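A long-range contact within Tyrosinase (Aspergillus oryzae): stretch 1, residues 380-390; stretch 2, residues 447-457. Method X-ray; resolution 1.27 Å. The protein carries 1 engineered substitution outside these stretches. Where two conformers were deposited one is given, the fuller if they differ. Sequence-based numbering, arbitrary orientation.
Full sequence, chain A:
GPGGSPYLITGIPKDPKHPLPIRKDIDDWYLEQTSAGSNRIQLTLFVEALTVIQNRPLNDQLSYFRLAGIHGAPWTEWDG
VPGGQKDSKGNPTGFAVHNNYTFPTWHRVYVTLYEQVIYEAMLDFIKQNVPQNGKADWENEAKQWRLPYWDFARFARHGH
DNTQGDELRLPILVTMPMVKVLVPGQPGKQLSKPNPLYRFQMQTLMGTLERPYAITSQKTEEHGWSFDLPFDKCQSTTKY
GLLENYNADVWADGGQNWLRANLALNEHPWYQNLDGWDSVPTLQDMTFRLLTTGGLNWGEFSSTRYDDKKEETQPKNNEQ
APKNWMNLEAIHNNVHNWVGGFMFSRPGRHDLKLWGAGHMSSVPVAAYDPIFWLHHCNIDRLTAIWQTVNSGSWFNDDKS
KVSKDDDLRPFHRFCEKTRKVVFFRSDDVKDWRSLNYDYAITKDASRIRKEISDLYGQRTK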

# COMPACT_ATOMS: atom_id res chain seq x y z
N ASP A 380 10.23 24.54 -6.89
CA ASP A 380 10.00 25.90 -7.40
C ASP A 380 10.01 26.93 -6.28
O ASP A 380 10.58 28.02 -6.42
CB ASP A 380 8.65 25.95 -8.15
CG ASP A 380 8.59 27.25 -8.93
OD1 ASP A 380 9.39 27.37 -9.88
OD2 ASP A 380 7.79 28.15 -8.58
N ARG A 381 9.37 26.59 -5.17
CA ARG A 381 9.35 27.45 -3.97
C ARG A 381 10.75 27.68 -3.41
O ARG A 381 11.12 28.81 -3.06
CB ARG A 381 8.41 26.79 -2.94
CG ARG A 381 8.38 27.54 -1.59
CD ARG A 381 7.27 26.91 -0.72
NE ARG A 381 7.37 27.34 0.66
CZ ARG A 381 8.18 26.76 1.56
NH1 ARG A 381 8.98 25.75 1.21
NH2 ARG A 381 8.23 27.21 2.80
N LEU A 382 11.54 26.61 -3.32
CA LEU A 382 12.92 26.75 -2.83
C LEU A 382 13.72 27.65 -3.76
O LEU A 382 14.52 28.47 -3.32
CB LEU A 382 13.59 25.38 -2.73
CG LEU A 382 13.04 24.47 -1.61
CD1 LEU A 382 13.70 23.11 -1.70
CD2 LEU A 382 13.23 25.10 -0.24
N THR A 383 13.49 27.52 -5.06
CA THR A 383 14.13 28.42 -6.03
C THR A 383 13.70 29.85 -5.75
O THR A 383 14.56 30.77 -5.75
CB THR A 383 13.81 28.01 -7.47
OG1 THR A 383 14.28 26.67 -7.68
CG2 THR A 383 14.56 28.90 -8.45
N ALA A 384 12.41 30.10 -5.58
CA ALA A 384 11.92 31.47 -5.32
C ALA A 384 12.48 32.01 -4.03
O ALA A 384 12.86 33.19 -3.95
CB ALA A 384 10.39 31.43 -5.28
N ILE A 385 12.55 31.19 -2.98
CA ILE A 385 13.19 31.64 -1.72
C ILE A 385 14.63 32.05 -1.95
O ILE A 385 15.09 33.13 -1.53
CB ILE A 385 13.15 30.53 -0.64
CG1 ILE A 385 11.71 30.20 -0.24
CG2 ILE A 385 14.00 30.93 0.56
CD1 ILE A 385 11.56 28.92 0.56
N TRP A 386 15.38 31.17 -2.63
CA TRP A 386 16.81 31.44 -2.82
C TRP A 386 16.97 32.68 -3.67
O TRP A 386 17.84 33.51 -3.38
CB TRP A 386 17.49 30.21 -3.44
CG TRP A 386 18.98 30.35 -3.51
CD1 TRP A 386 19.84 29.93 -2.52
CD2 TRP A 386 19.79 30.94 -4.53
NE1 TRP A 386 21.13 30.20 -2.88
CE2 TRP A 386 21.13 30.82 -4.12
CE3 TRP A 386 19.52 31.52 -5.77
CZ2 TRP A 386 22.22 31.28 -4.87
CZ3 TRP A 386 20.60 31.98 -6.52
CH2 TRP A 386 21.92 31.86 -6.09
N GLN A 387 16.14 32.85 -4.71
CA GLN A 387 16.23 34.07 -5.52
C GLN A 387 16.00 35.32 -4.65
O GLN A 387 16.68 36.32 -4.81
CB GLN A 387 15.21 34.07 -6.64
CG GLN A 387 15.47 33.09 -7.78
CD GLN A 387 14.34 33.23 -8.78
OE1 GLN A 387 13.43 32.39 -8.83
NE2 GLN A 387 14.34 34.30 -9.57
N THR A 388 15.04 35.24 -3.75
CA THR A 388 14.69 36.38 -2.90
C THR A 388 15.87 36.84 -2.06
O THR A 388 16.07 38.04 -1.90
CB THR A 388 13.50 36.00 -2.00
OG1 THR A 388 12.33 35.75 -2.83
CG2 THR A 388 13.14 37.12 -1.05
N VAL A 389 16.65 35.87 -1.53
CA VAL A 389 17.76 36.27 -0.67
C VAL A 389 19.10 36.27 -1.40
O VAL A 389 20.13 36.54 -0.77
CB VAL A 389 17.79 35.40 0.60
CG1 VAL A 389 16.47 35.56 1.35
CG2 VAL A 389 18.01 33.92 0.30
N ASN A 390 19.09 36.08 -2.72
CA ASN A 390 20.29 36.17 -3.57
C ASN A 390 19.97 36.94 -4.84
O ASN A 390 20.18 36.48 -5.95
CB ASN A 390 20.82 34.78 -3.91
CG ASN A 390 21.36 34.05 -2.70
OD1 ASN A 390 22.50 34.26 -2.28
ND2 ASN A 390 20.52 33.24 -2.09
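Stretch 2 447-457: RIRKEISDLYG

Stretch 2 lies on stretch 1 as one helix packed obliquely against another, joined by a small patch of aliphatic side chains and fastened at one end by an arginine-tyrosine hydrogen-bond pair. Residues 448-456 form a helix, with the usual i to i+4 bonds such as Ile-452 N to Ile-448 O at 2.9 Å, and it runs largely against the direction of the helix that begins before Asp-380. The N-to-C directions differ by 136°, and the axes come no closer than 11.4 Å, a spacing that leaves side chains rather than backbones to make the contact; the two stretches together bury 390 Å².

Because the directions oppose, the start of stretch 2 meets the end of stretch 1. Ile-448 points toward the partner helix and is the hub: its CG2 lies 3.7 Å from Val-389 CG1, and its CD1 reaches Ile-385 CG2 at 3.9 Å and Thr-388 CG2 at 3.8 Å. Thr-388 can offer its methyl here while its OG1 donates to Ala-384 O, 2.8 Å away, within its own helix. One turn on, Ile-452 brings its CD1 to 3.7 Å from Ile-385 CG2. Branched aliphatic chains suit these places, since they fill the space between helices without leaving polar groups unpaired. At the more exposed margin, the long chain of Arg-449 carries NH2 to 3.8 Å from Val-389 CB.

At the other end, Arg-381 extends with chi1 to chi3 all t, and both NH1 and NH2 donate to Tyr-456 OH, at 3.0 and 2.9 Å. The phenol oxygen lies near the guanidinium plane, where the N-H groups point. Leu-455 CD1 flanks the same group, 3.7 Å from Arg-381 NH2, and a water accepts from Arg-381 NH2 and donates to Glu-451 OE2, linking the acid to the arginine indirectly.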

# COMPACT_ATOMS: atom_id res chain seq x y z
N ARG A 447 10.65 39.29 6.37
CA ARG A 447 10.28 38.16 7.23
C ARG A 447 10.97 36.88 6.80
O ARG A 447 11.02 35.90 7.54
CB ARG A 447 8.76 37.99 7.13
CG ARG A 447 8.17 37.06 8.21
CD ARG A 447 6.65 37.20 8.12
NE ARG A 447 5.93 36.32 9.05
CZ ARG A 447 4.71 36.61 9.46
NH1 ARG A 447 4.07 37.69 9.05
NH2 ARG A 447 4.10 35.80 10.30
N ILE A 448 11.47 36.84 5.56
CA ILE A 448 11.85 35.55 4.99
C ILE A 448 12.96 34.85 5.74
O ILE A 448 12.92 33.61 5.90
CB ILE A 448 12.13 35.67 3.48
CG1 ILE A 448 12.23 34.29 2.82
CG2 ILE A 448 13.34 36.52 3.14
CD1 ILE A 448 12.20 34.34 1.32
N ARG A 449 13.98 35.56 6.20
CA ARG A 449 15.11 34.87 6.84
C ARG A 449 14.68 34.25 8.15
O ARG A 449 15.06 33.15 8.54
CB ARG A 449 16.29 35.83 6.97
CG ARG A 449 16.84 36.23 5.60
CD ARG A 449 18.26 36.77 5.75
NE ARG A 449 19.02 36.59 4.52
CZ ARG A 449 19.93 35.65 4.31
NH1 ARG A 449 20.23 34.77 5.26
NH2 ARG A 449 20.55 35.59 3.15
N LYS A 450 13.80 34.95 8.88
CA LYS A 450 13.22 34.42 10.11
C LYS A 450 12.36 33.19 9.83
O LYS A 450 12.44 32.18 10.54
CB LYS A 450 12.38 35.49 10.80
N GLU A 451 11.52 33.25 8.79
CA GLU A 451 10.67 32.11 8.47
C GLU A 451 11.50 30.90 8.07
O GLU A 451 11.18 29.78 8.46
CB GLU A 451 9.68 32.51 7.37
CG GLU A 451 8.66 31.42 7.10
CD GLU A 451 7.45 31.84 6.28
OE1 GLU A 451 7.19 33.06 6.12
OE2 GLU A 451 6.71 30.91 5.85
N ILE A 452 12.58 31.09 7.31
CA ILE A 452 13.45 29.94 6.98
C ILE A 452 13.98 29.28 8.24
O ILE A 452 14.03 28.03 8.35
CB ILE A 452 14.63 30.41 6.11
CG1 ILE A 452 14.18 30.89 4.73
CG2 ILE A 452 15.73 29.36 6.01
CD1 ILE A 452 15.20 31.70 3.96
N SER A 453 14.42 30.10 9.20
CA SER A 453 14.90 29.58 10.47
C SER A 453 13.80 28.90 11.26
O SER A 453 13.99 27.81 11.82
CB SER A 453 15.53 30.74 11.27
OG SER A 453 16.01 30.34 12.54
N ASP A 454 12.62 29.50 11.30
CA ASP A 454 11.52 28.87 12.01
C ASP A 454 11.17 27.49 11.46
O ASP A 454 10.88 26.55 12.20
CB ASP A 454 10.28 29.77 11.94
CG ASP A 454 10.35 30.99 12.83
OD1 ASP A 454 11.29 31.09 13.63
OD2 ASP A 454 9.43 31.83 12.70
N LEU A 455 11.11 27.37 10.14
CA LEU A 455 10.71 26.12 9.51
C LEU A 455 11.82 25.09 9.46
O LEU A 455 11.55 23.89 9.65
CB LEU A 455 10.23 26.40 8.08
CG LEU A 455 8.92 27.18 7.92
CD1 LEU A 455 8.69 27.59 6.48
CD2 LEU A 455 7.74 26.31 8.37
N TYR A 456 13.05 25.50 9.17
CA TYR A 456 14.08 24.51 8.81
C TYR A 456 15.31 24.61 9.68
O TYR A 456 16.26 23.85 9.48
CB TYR A 456 14.51 24.66 7.33
CG TYR A 456 13.31 24.78 6.41
CD1 TYR A 456 12.37 23.76 6.33
CD2 TYR A 456 13.10 25.92 5.64
CE1 TYR A 456 11.27 23.86 5.50
CE2 TYR A 456 11.99 26.04 4.82
CZ TYR A 456 11.08 25.01 4.75
OH TYR A 456 9.98 25.18 3.93
N GLY A 457 15.37 25.53 10.64
CA GLY A 457 16.59 25.70 11.42
C GLY A 457 16.55 24.90 12.71
O GLY A 457 15.51 24.40 13.12
O HOH W 1 6.10 28.94 4.04